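PDB 2I44: serine-threonine phosphatase 2C from Toxoplasma gondii, which probably removes phosphate groups from serine and threonine residues of proteins as a metal-dependent phosphatase of the PP2C family, and binds calcium ions. Local coordinates for residues H179-N193 and Q228-G242. Numbering follows the deposited sequence.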
ATOM      1  N   HIS A 179       6.380   6.081   6.445  1.00 14.19           N
ATOM      2  CA  HIS A 179       6.167   7.469   6.829  1.00 13.42           C
ATOM      3  C   HIS A 179       6.001   7.408   8.346  1.00 14.52           C
ATOM      4  O   HIS A 179       4.962   7.014   8.862  1.00 12.05           O
ATOM      5  CB  HIS A 179       4.905   8.032   6.175  1.00 13.12           C
ATOM      6  CG  HIS A 179       4.996   8.138   4.682  1.00 12.72           C
ATOM      7  ND1 HIS A 179       4.123   7.492   3.836  1.00 11.38           N
ATOM      8  CD2 HIS A 179       5.844   8.835   3.887  1.00 13.56           C
ATOM      9  CE1 HIS A 179       4.425   7.785   2.585  1.00 11.13           C
ATOM     10  NE2 HIS A 179       5.465   8.600   2.587  1.00 14.22           N
ATOM     11  N   LYS A 180       7.058   7.764   9.053  1.00 15.92           N
ATOM     12  CA  LYS A 180       7.061   7.744  10.507  1.00 18.40           C
ATOM     13  C   LYS A 180       7.056   9.174  11.055  1.00 18.88           C
ATOM     14  O   LYS A 180       7.740  10.052  10.535  1.00 18.18           O
ATOM     15  CB  LYS A 180       8.293   6.974  11.001  1.00 22.08           C
ATOM     16  CG  LYS A 180       8.312   5.489  10.596  1.00 25.63           C
ATOM     17  CD  LYS A 180       7.089   4.746  11.155  1.00 30.92           C
ATOM     18  CE  LYS A 180       7.147   3.231  10.882  1.00 32.76           C
ATOM     19  NZ  LYS A 180       5.992   2.486  11.482  1.00 33.84           N
ATOM     20  N   PRO A 181       6.271   9.419  12.109  1.00 19.08           N
ATOM     21  CA  PRO A 181       6.169  10.742  12.729  1.00 20.19           C
ATOM     22  C   PRO A 181       7.482  11.340  13.231  1.00 18.94           C
ATOM     23  O   PRO A 181       7.608  12.563  13.336  1.00 18.29           O
ATOM     24  CB  PRO A 181       5.148  10.522  13.846  1.00 19.93           C
ATOM     25  CG  PRO A 181       5.301   9.086  14.180  1.00 21.63           C
ATOM     26  CD  PRO A 181       5.438   8.441  12.830  1.00 20.45           C
ATOM     27  N   ASP A 182       8.459  10.498  13.549  1.00 17.67           N
ATOM     28  CA  ASP A 182       9.730  11.034  14.020  1.00 18.47           C
ATOM     29  C   ASP A 182      10.729  11.373  12.913  1.00 17.81           C
ATOM     30  O   ASP A 182      11.789  11.931  13.191  1.00 18.04           O
ATOM     31  CB  ASP A 182      10.372  10.122  15.084  1.00 20.56           C
ATOM     32  CG  ASP A 182      10.421   8.669  14.675  1.00 23.48           C
ATOM     33  OD1 ASP A 182       9.738   8.291  13.700  1.00 26.07           O
ATOM     34  OD2 ASP A 182      11.134   7.895  15.356  1.00 23.93           O
HETATM   35  N   MSE A 183      10.402  11.055  11.661  1.00 16.08           N
HETATM   36  CA  MSE A 183      11.295  11.429  10.561  1.00 17.55           C
HETATM   37  C   MSE A 183      11.258  12.959  10.627  1.00 17.10           C
HETATM   38  O   MSE A 183      10.179  13.552  10.619  1.00 16.29           O
HETATM   39  CB  MSE A 183      10.757  10.951   9.207  1.00 22.20           C
HETATM   40  CG  MSE A 183      11.110   9.505   8.839  1.00 30.64           C
HETATM   41 SE   MSE A 183      13.032   9.154   8.652  1.00 54.63          SE
HETATM   42  CE  MSE A 183      13.570  10.787   7.832  1.00 27.68           C
ATOM     43  N   PRO A 184      12.428  13.609  10.707  1.00 15.32           N
ATOM     44  CA  PRO A 184      12.553  15.067  10.790  1.00 15.47           C
ATOM     45  C   PRO A 184      11.521  15.913  10.044  1.00 16.75           C
ATOM     46  O   PRO A 184      10.816  16.709  10.661  1.00 17.45           O
ATOM     47  CB  PRO A 184      13.983  15.313  10.311  1.00 13.96           C
ATOM     48  CG  PRO A 184      14.709  14.134  10.885  1.00 14.38           C
ATOM     49  CD  PRO A 184      13.757  12.985  10.549  1.00 16.90           C
ATOM     50  N   HIS A 185      11.414  15.757   8.731  1.00 17.41           N
ATOM     51  CA  HIS A 185      10.448  16.570   8.011  1.00 17.54           C
ATOM     52  C   HIS A 185       8.984  16.216   8.289  1.00 17.26           C
ATOM     53  O   HIS A 185       8.117  17.074   8.162  1.00 16.32           O
ATOM     54  CB  HIS A 185      10.760  16.566   6.509  1.00 21.48           C
ATOM     55  CG  HIS A 185      11.965  17.391   6.149  1.00 24.60           C
ATOM     56  ND1 HIS A 185      12.303  17.691   4.847  1.00 28.05           N
ATOM     57  CD2 HIS A 185      12.923  17.954   6.924  1.00 24.87           C
ATOM     58  CE1 HIS A 185      13.416  18.404   4.836  1.00 27.79           C
ATOM     59  NE2 HIS A 185      13.814  18.577   6.084  1.00 25.38           N
ATOM     60  N   GLU A 186       8.699  14.971   8.677  1.00 15.52           N
ATOM     61  CA  GLU A 186       7.315  14.603   9.007  1.00 15.08           C
ATOM     62  C   GLU A 186       6.971  15.315  10.313  1.00 14.69           C
ATOM     63  O   GLU A 186       5.922  15.956  10.445  1.00 13.55           O
ATOM     64  CB  GLU A 186       7.171  13.090   9.205  1.00 14.75           C
ATOM     65  CG  GLU A 186       7.397  12.280   7.929  1.00 16.17           C
ATOM     66  CD  GLU A 186       6.371  12.588   6.863  1.00 13.37           C
ATOM     67  OE1 GLU A 186       5.206  12.155   6.991  1.00 14.04           O
ATOM     68  OE2 GLU A 186       6.723  13.282   5.894  1.00 16.67           O
ATOM     69  N   LYS A 187       7.878  15.198  11.275  1.00 14.49           N
ATOM     70  CA  LYS A 187       7.714  15.811  12.579  1.00 16.58           C
ATOM     71  C   LYS A 187       7.522  17.319  12.415  1.00 17.14           C
ATOM     72  O   LYS A 187       6.676  17.931  13.070  1.00 16.41           O
ATOM     73  CB  LYS A 187       8.953  15.520  13.425  1.00 18.12           C
ATOM     74  CG  LYS A 187       8.858  15.941  14.875  1.00 18.20           C
ATOM     75  CD  LYS A 187      10.072  15.424  15.636  1.00 20.09           C
ATOM     76  CE  LYS A 187      10.020  15.800  17.103  1.00 20.85           C
ATOM     77  NZ  LYS A 187      11.154  15.197  17.848  1.00 21.08           N
ATOM     78  N   LEU A 188       8.319  17.912  11.537  1.00 16.43           N
ATOM     79  CA  LEU A 188       8.219  19.343  11.294  1.00 18.05           C
ATOM     80  C   LEU A 188       6.831  19.719  10.806  1.00 17.08           C
ATOM     81  O   LEU A 188       6.250  20.700  11.266  1.00 15.93           O
ATOM     82  CB  LEU A 188       9.260  19.780  10.268  1.00 22.24           C
ATOM     83  CG  LEU A 188      10.441  20.504  10.906  1.00 27.90           C
ATOM     84  CD1 LEU A 188      11.562  20.664   9.891  1.00 30.18           C
ATOM     85  CD2 LEU A 188       9.965  21.860  11.424  1.00 28.82           C
ATOM     86  N   ARG A 189       6.291  18.934   9.881  1.00 15.18           N
ATOM     87  CA  ARG A 189       4.967  19.235   9.351  1.00 15.51           C
ATOM     88  C   ARG A 189       3.880  19.119  10.423  1.00 15.19           C
ATOM     89  O   ARG A 189       2.959  19.950  10.494  1.00 10.65           O
ATOM     90  CB  ARG A 189       4.632  18.313   8.166  1.00 15.67           C
ATOM     91  CG  ARG A 189       3.304  18.646   7.503  1.00 16.12           C
ATOM     92  CD  ARG A 189       2.921  17.655   6.412  1.00 16.28           C
ATOM     93  NE  ARG A 189       2.646  16.326   6.948  1.00 14.39           N
ATOM     94  CZ  ARG A 189       3.433  15.265   6.780  1.00 16.16           C
ATOM     95  NH1 ARG A 189       4.554  15.363   6.083  1.00 13.92           N
ATOM     96  NH2 ARG A 189       3.103  14.101   7.317  1.00 15.88           N
ATOM     97  N   ILE A 190       3.991  18.093  11.262  1.00 13.79           N
ATOM     98  CA  ILE A 190       3.004  17.872  12.311  1.00 14.67           C
ATOM     99  C   ILE A 190       2.937  19.033  13.309  1.00 17.06           C
ATOM    100  O   ILE A 190       1.845  19.468  13.698  1.00 15.27           O
ATOM    101  CB  ILE A 190       3.295  16.563  13.065  1.00 12.54           C
ATOM    102  CG1 ILE A 190       3.116  15.378  12.109  1.00 10.79           C
ATOM    103  CG2 ILE A 190       2.373  16.438  14.275  1.00  9.27           C
ATOM    104  CD1 ILE A 190       3.758  14.101  12.596  1.00 12.54           C
HETATM  105  N   MSE A 191       4.100  19.536  13.710  1.00 18.01           N
HETATM  106  CA  MSE A 191       4.163  20.631  14.667  1.00 21.15           C
HETATM  107  C   MSE A 191       3.739  21.959  14.053  1.00 20.42           C
HETATM  108  O   MSE A 191       3.199  22.819  14.748  1.00 19.71           O
HETATM  109  CB  MSE A 191       5.574  20.739  15.255  1.00 24.59           C
HETATM  110  CG  MSE A 191       5.997  19.513  16.062  1.00 31.15           C
HETATM  111 SE   MSE A 191       7.847  19.590  16.627  1.00 44.17          SE
HETATM  112  CE  MSE A 191       7.675  18.936  18.460  1.00 40.26           C
ATOM    113  N   ARG A 192       3.983  22.133  12.758  1.00 19.77           N
ATOM    114  CA  ARG A 192       3.580  23.368  12.090  1.00 22.40           C
ATOM    115  C   ARG A 192       2.064  23.415  11.999  1.00 20.45           C
ATOM    116  O   ARG A 192       1.467  24.487  12.017  1.00 20.37           O
ATOM    117  CB  ARG A 192       4.158  23.452  10.676  1.00 23.85           C
ATOM    118  CG  ARG A 192       5.607  23.884  10.596  1.00 27.77           C
ATOM    119  CD  ARG A 192       6.086  23.854   9.153  1.00 32.22           C
ATOM    120  NE  ARG A 192       7.541  23.928   9.062  1.00 36.51           N
ATOM    121  CZ  ARG A 192       8.231  23.715   7.943  1.00 39.08           C
ATOM    122  NH1 ARG A 192       7.602  23.416   6.814  1.00 40.84           N
ATOM    123  NH2 ARG A 192       9.555  23.790   7.948  1.00 40.22           N
ATOM    124  N   ASN A 193       1.443  22.247  11.903  1.00 19.00           N
ATOM    125  CA  ASN A 193      -0.001  22.183  11.793  1.00 19.44           C
ATOM    126  C   ASN A 193      -0.709  21.999  13.133  1.00 18.44           C
ATOM    127  O   ASN A 193      -1.870  21.605  13.190  1.00 18.72           O
ATOM    128  CB  ASN A 193      -0.383  21.090  10.798  1.00 20.08           C
ATOM    129  CG  ASN A 193      -0.141  21.518   9.357  1.00 21.69           C
ATOM    130  OD1 ASN A 193      -0.939  22.259   8.780  1.00 22.44           O
ATOM    131  ND2 ASN A 193       0.971  21.079   8.781  1.00 22.92           N
ATOM    132  N   GLN A 228       0.814   5.637  14.469  1.00 17.47           N
ATOM    133  CA  GLN A 228       2.260   5.518  14.489  1.00 18.67           C
ATOM    134  C   GLN A 228       2.891   5.722  13.115  1.00 17.92           C
ATOM    135  O   GLN A 228       4.057   5.418  12.904  1.00 17.96           O
ATOM    136  CB  GLN A 228       2.667   4.186  15.119  1.00 20.68           C
ATOM    137  CG  GLN A 228       2.432   4.199  16.619  1.00 24.72           C
ATOM    138  CD  GLN A 228       2.701   2.866  17.283  1.00 27.02           C
ATOM    139  OE1 GLN A 228       2.124   1.843  16.910  1.00 28.38           O
ATOM    140  NE2 GLN A 228       3.578   2.872  18.281  1.00 28.72           N
ATOM    141  N   TYR A 229       2.095   6.229  12.180  1.00 17.74           N
ATOM    142  CA  TYR A 229       2.586   6.571  10.852  1.00 18.09           C
ATOM    143  C   TYR A 229       2.021   7.960  10.545  1.00 17.76           C
ATOM    144  O   TYR A 229       0.918   8.306  10.987  1.00 17.02           O
ATOM    145  CB  TYR A 229       2.204   5.522   9.795  1.00 17.66           C
ATOM    146  CG  TYR A 229       0.787   5.017   9.811  1.00 18.53           C
ATOM    147  CD1 TYR A 229      -0.198   5.621   9.035  1.00 22.60           C
ATOM    148  CD2 TYR A 229       0.435   3.901  10.568  1.00 18.57           C
ATOM    149  CE1 TYR A 229      -1.501   5.120   9.009  1.00 22.00           C
ATOM    150  CE2 TYR A 229      -0.861   3.397  10.550  1.00 19.90           C
ATOM    151  CZ  TYR A 229      -1.821   4.012   9.767  1.00 20.90           C
ATOM    152  OH  TYR A 229      -3.101   3.519   9.727  1.00 21.90           O
ATOM    153  N   SER A 230       2.783   8.753   9.801  1.00 15.81           N
ATOM    154  CA  SER A 230       2.413  10.138   9.501  1.00 15.54           C
ATOM    155  C   SER A 230       1.673  10.473   8.201  1.00 15.71           C
ATOM    156  O   SER A 230       1.389  11.647   7.931  1.00 13.52           O
ATOM    157  CB  SER A 230       3.671  10.993   9.602  1.00 17.21           C
ATOM    158  OG  SER A 230       4.758  10.306   9.023  1.00 15.95           O
ATOM    159  N   ARG A 231       1.389   9.461   7.388  1.00 14.32           N
ATOM    160  CA  ARG A 231       0.656   9.666   6.142  1.00 14.81           C
ATOM    161  C   ARG A 231      -0.326   8.514   6.012  1.00 13.52           C
ATOM    162  O   ARG A 231      -0.002   7.378   6.359  1.00 13.26           O
ATOM    163  CB  ARG A 231       1.611   9.712   4.940  1.00 13.44           C
ATOM    164  CG  ARG A 231       2.677  10.793   5.063  1.00 13.81           C
ATOM    165  CD  ARG A 231       3.318  11.113   3.727  1.00 14.73           C
ATOM    166  NE  ARG A 231       4.531  11.910   3.878  1.00 15.98           N
ATOM    167  CZ  ARG A 231       5.258  12.363   2.861  1.00 18.32           C
ATOM    168  NH1 ARG A 231       4.885  12.102   1.612  1.00 16.65           N
ATOM    169  NH2 ARG A 231       6.371  13.054   3.093  1.00 13.76           N
ATOM    170  N   ALA A 232      -1.528   8.808   5.534  1.00 13.74           N
ATOM    171  CA  ALA A 232      -2.539   7.772   5.410  1.00 13.67           C
ATOM    172  C   ALA A 232      -3.847   8.247   4.806  1.00 14.12           C
ATOM    173  O   ALA A 232      -4.081   9.450   4.629  1.00 12.29           O
ATOM    174  CB  ALA A 232      -2.819   7.185   6.786  1.00 17.25           C
ATOM    175  N   PHE A 233      -4.691   7.277   4.476  1.00 10.81           N
ATOM    176  CA  PHE A 233      -6.019   7.565   3.962  1.00 13.86           C
ATOM    177  C   PHE A 233      -6.877   7.695   5.222  1.00 13.58           C
ATOM    178  O   PHE A 233      -6.651   6.989   6.200  1.00 13.23           O
ATOM    179  CB  PHE A 233      -6.562   6.398   3.145  1.00 13.73           C
ATOM    180  CG  PHE A 233      -6.087   6.362   1.725  1.00 14.33           C
ATOM    181  CD1 PHE A 233      -6.321   7.433   0.873  1.00 12.10           C
ATOM    182  CD2 PHE A 233      -5.456   5.228   1.224  1.00 15.31           C
ATOM    183  CE1 PHE A 233      -5.942   7.380  -0.456  1.00 12.80           C
ATOM    184  CE2 PHE A 233      -5.069   5.161  -0.113  1.00 15.54           C
ATOM    185  CZ  PHE A 233      -5.314   6.241  -0.956  1.00 16.62           C
ATOM    186  N   GLY A 234      -7.856   8.590   5.207  1.00 15.15           N
ATOM    187  CA  GLY A 234      -8.711   8.726   6.371  1.00 13.15           C
ATOM    188  C   GLY A 234      -8.119   9.574   7.481  1.00 12.66           C
ATOM    189  O   GLY A 234      -7.482  10.587   7.214  1.00 13.03           O
ATOM    190  N   GLY A 235      -8.332   9.169   8.729  1.00 11.47           N
ATOM    191  CA  GLY A 235      -7.817   9.948   9.837  1.00 12.38           C
ATOM    192  C   GLY A 235      -8.403  11.354   9.796  1.00 13.87           C
ATOM    193  O   GLY A 235      -7.691  12.342   9.990  1.00 14.19           O
ATOM    194  N   LYS A 236      -9.708  11.444   9.556  1.00 13.64           N
ATOM    195  CA  LYS A 236     -10.388  12.741   9.472  1.00 16.27           C
ATOM    196  C   LYS A 236      -9.920  13.765  10.503  1.00 15.31           C
ATOM    197  O   LYS A 236      -9.487  14.860  10.146  1.00 15.41           O
ATOM    198  CB  LYS A 236     -11.909  12.565   9.593  1.00 14.33           C
ATOM    199  CG  LYS A 236     -12.697  13.881   9.513  1.00 17.90           C
ATOM    200  CD  LYS A 236     -14.209  13.641   9.421  1.00 14.94           C
ATOM    201  CE  LYS A 236     -14.803  13.085  10.708  1.00 14.30           C
ATOM    202  NZ  LYS A 236     -14.842  14.090  11.803  1.00 15.20           N
ATOM    203  N   ASP A 237      -9.987  13.409  11.778  1.00 16.63           N
ATOM    204  CA  ASP A 237      -9.595  14.339  12.832  1.00 18.03           C
ATOM    205  C   ASP A 237      -8.097  14.486  13.102  1.00 17.80           C
ATOM    206  O   ASP A 237      -7.693  14.939  14.175  1.00 18.80           O
ATOM    207  CB  ASP A 237     -10.355  13.999  14.118  1.00 19.15           C
ATOM    208  CG  ASP A 237     -11.851  14.297  13.999  1.00 22.00           C
ATOM    209  OD1 ASP A 237     -12.306  14.588  12.872  1.00 21.30           O
ATOM    210  OD2 ASP A 237     -12.566  14.241  15.023  1.00 24.40           O
ATOM    211  N   LEU A 238      -7.282  14.113  12.122  1.00 18.22           N
ATOM    212  CA  LEU A 238      -5.830  14.256  12.224  1.00 18.87           C
ATOM    213  C   LEU A 238      -5.304  14.916  10.949  1.00 19.77           C
ATOM    214  O   LEU A 238      -4.182  15.432  10.911  1.00 21.61           O
ATOM    215  CB  LEU A 238      -5.151  12.893  12.411  1.00 19.64           C
ATOM    216  CG  LEU A 238      -5.325  12.174  13.753  1.00 16.46           C
ATOM    217  CD1 LEU A 238      -4.631  10.824  13.697  1.00 14.82           C
ATOM    218  CD2 LEU A 238      -4.768  13.035  14.888  1.00 14.51           C
ATOM    219  N   LYS A 239      -6.129  14.913   9.907  1.00 18.93           N
ATOM    220  CA  LYS A 239      -5.745  15.489   8.620  1.00 21.12           C
ATOM    221  C   LYS A 239      -5.437  16.988   8.701  1.00 21.55           C
ATOM    222  O   LYS A 239      -4.800  17.545   7.801  1.00 22.52           O
ATOM    223  CB  LYS A 239      -6.842  15.219   7.572  1.00 20.23           C
ATOM    224  CG  LYS A 239      -6.375  14.398   6.344  1.00 22.87           C
ATOM    225  CD  LYS A 239      -5.554  13.175   6.744  1.00 25.42           C
ATOM    226  CE  LYS A 239      -5.060  12.353   5.545  1.00 19.79           C
ATOM    227  NZ  LYS A 239      -6.056  11.346   5.045  1.00 19.19           N
HETATM  228  N   MSE A 240      -5.877  17.643   9.774  1.00 18.66           N
HETATM  229  CA  MSE A 240      -5.607  19.068   9.923  1.00 19.90           C
HETATM  230  C   MSE A 240      -4.441  19.267  10.882  1.00 18.76           C
HETATM  231  O   MSE A 240      -4.012  20.393  11.126  1.00 16.35           O
HETATM  232  CB  MSE A 240      -6.850  19.827  10.434  1.00 22.89           C
HETATM  233  CG  MSE A 240      -7.258  19.535  11.893  1.00 29.81           C
HETATM  234 SE   MSE A 240      -8.228  17.854  12.172  1.00 42.78          SE
HETATM  235  CE  MSE A 240     -10.024  18.486  11.793  1.00 34.29           C
ATOM    236  N   TYR A 241      -3.918  18.169  11.418  1.00 18.37           N
ATOM    237  CA  TYR A 241      -2.801  18.244  12.355  1.00 18.21           C
ATOM    238  C   TYR A 241      -1.508  17.591  11.864  1.00 17.32           C
ATOM    239  O   TYR A 241      -0.697  17.149  12.672  1.00 19.20           O
ATOM    240  CB  TYR A 241      -3.201  17.608  13.685  1.00 19.13           C
ATOM    241  CG  TYR A 241      -4.292  18.349  14.428  1.00 21.60           C
ATOM    242  CD1 TYR A 241      -4.097  19.657  14.874  1.00 19.89           C
ATOM    243  CD2 TYR A 241      -5.507  17.728  14.712  1.00 20.99           C
ATOM    244  CE1 TYR A 241      -5.088  20.329  15.592  1.00 23.16           C
ATOM    245  CE2 TYR A 241      -6.502  18.385  15.426  1.00 22.72           C
ATOM    246  CZ  TYR A 241      -6.287  19.681  15.864  1.00 24.52           C
ATOM    247  OH  TYR A 241      -7.271  20.308  16.585  1.00 26.44           O
ATOM    248  N   GLY A 242      -1.308  17.521  10.554  1.00 16.13           N
ATOM    249  CA  GLY A 242      -0.085  16.921  10.054  1.00 14.32           C
ATOM    250  C   GLY A 242      -0.197  15.594   9.322  1.00 14.15           C
ATOM    251  O   GLY A 242       0.733  15.214   8.612  1.00 14.45           O
TER
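The backbones meet around H179–S230 and again around I190–G242, setting helix 184-192 and the loop leading into it against the mostly loop segment 228-242, which holds the short strand 233-234, in the PP2C phosphatase fold. At the first, S230 N donates to H179 O (2.9 Å); at the second the CA atoms of I190 and G242 come within 3.9 Å, an approach that only a residue without a side chain allows. Between these points lies a salt-bridge network, a worked example of one buried carboxylate gathering several side chains. E186 is held by two arginines whose guanidinium planes stand 86° apart. R231, from the other segment, takes it side-on through NE and NH2, with NH2 2.8 Å from E186 OE2, while R189, one helical turn on, grips the same carboxylate end-on. R189 NH1 and R231 NH2 reach OE2 from opposite faces of the carboxylate plane. S230 OG adds a bond to the anti lone pair of OE1, so five bonds fix the group's rotation, and the shared negative charge probably offsets the closeness of the two arginines. R231 CD sits over one face of the H179 ring, 3.4 Å from its centroid in a CH-pi contact, with the guanidinium nearly parallel to the ring. H179 NE2 is itself bonded to D248. On the metal side, the Y229 side chain lies about 6 Å from a bound calcium ion. The bend of R189 at chi3 (66°) turns its NE and NH2 together onto G242 O, at 2.8 and 2.9 Å.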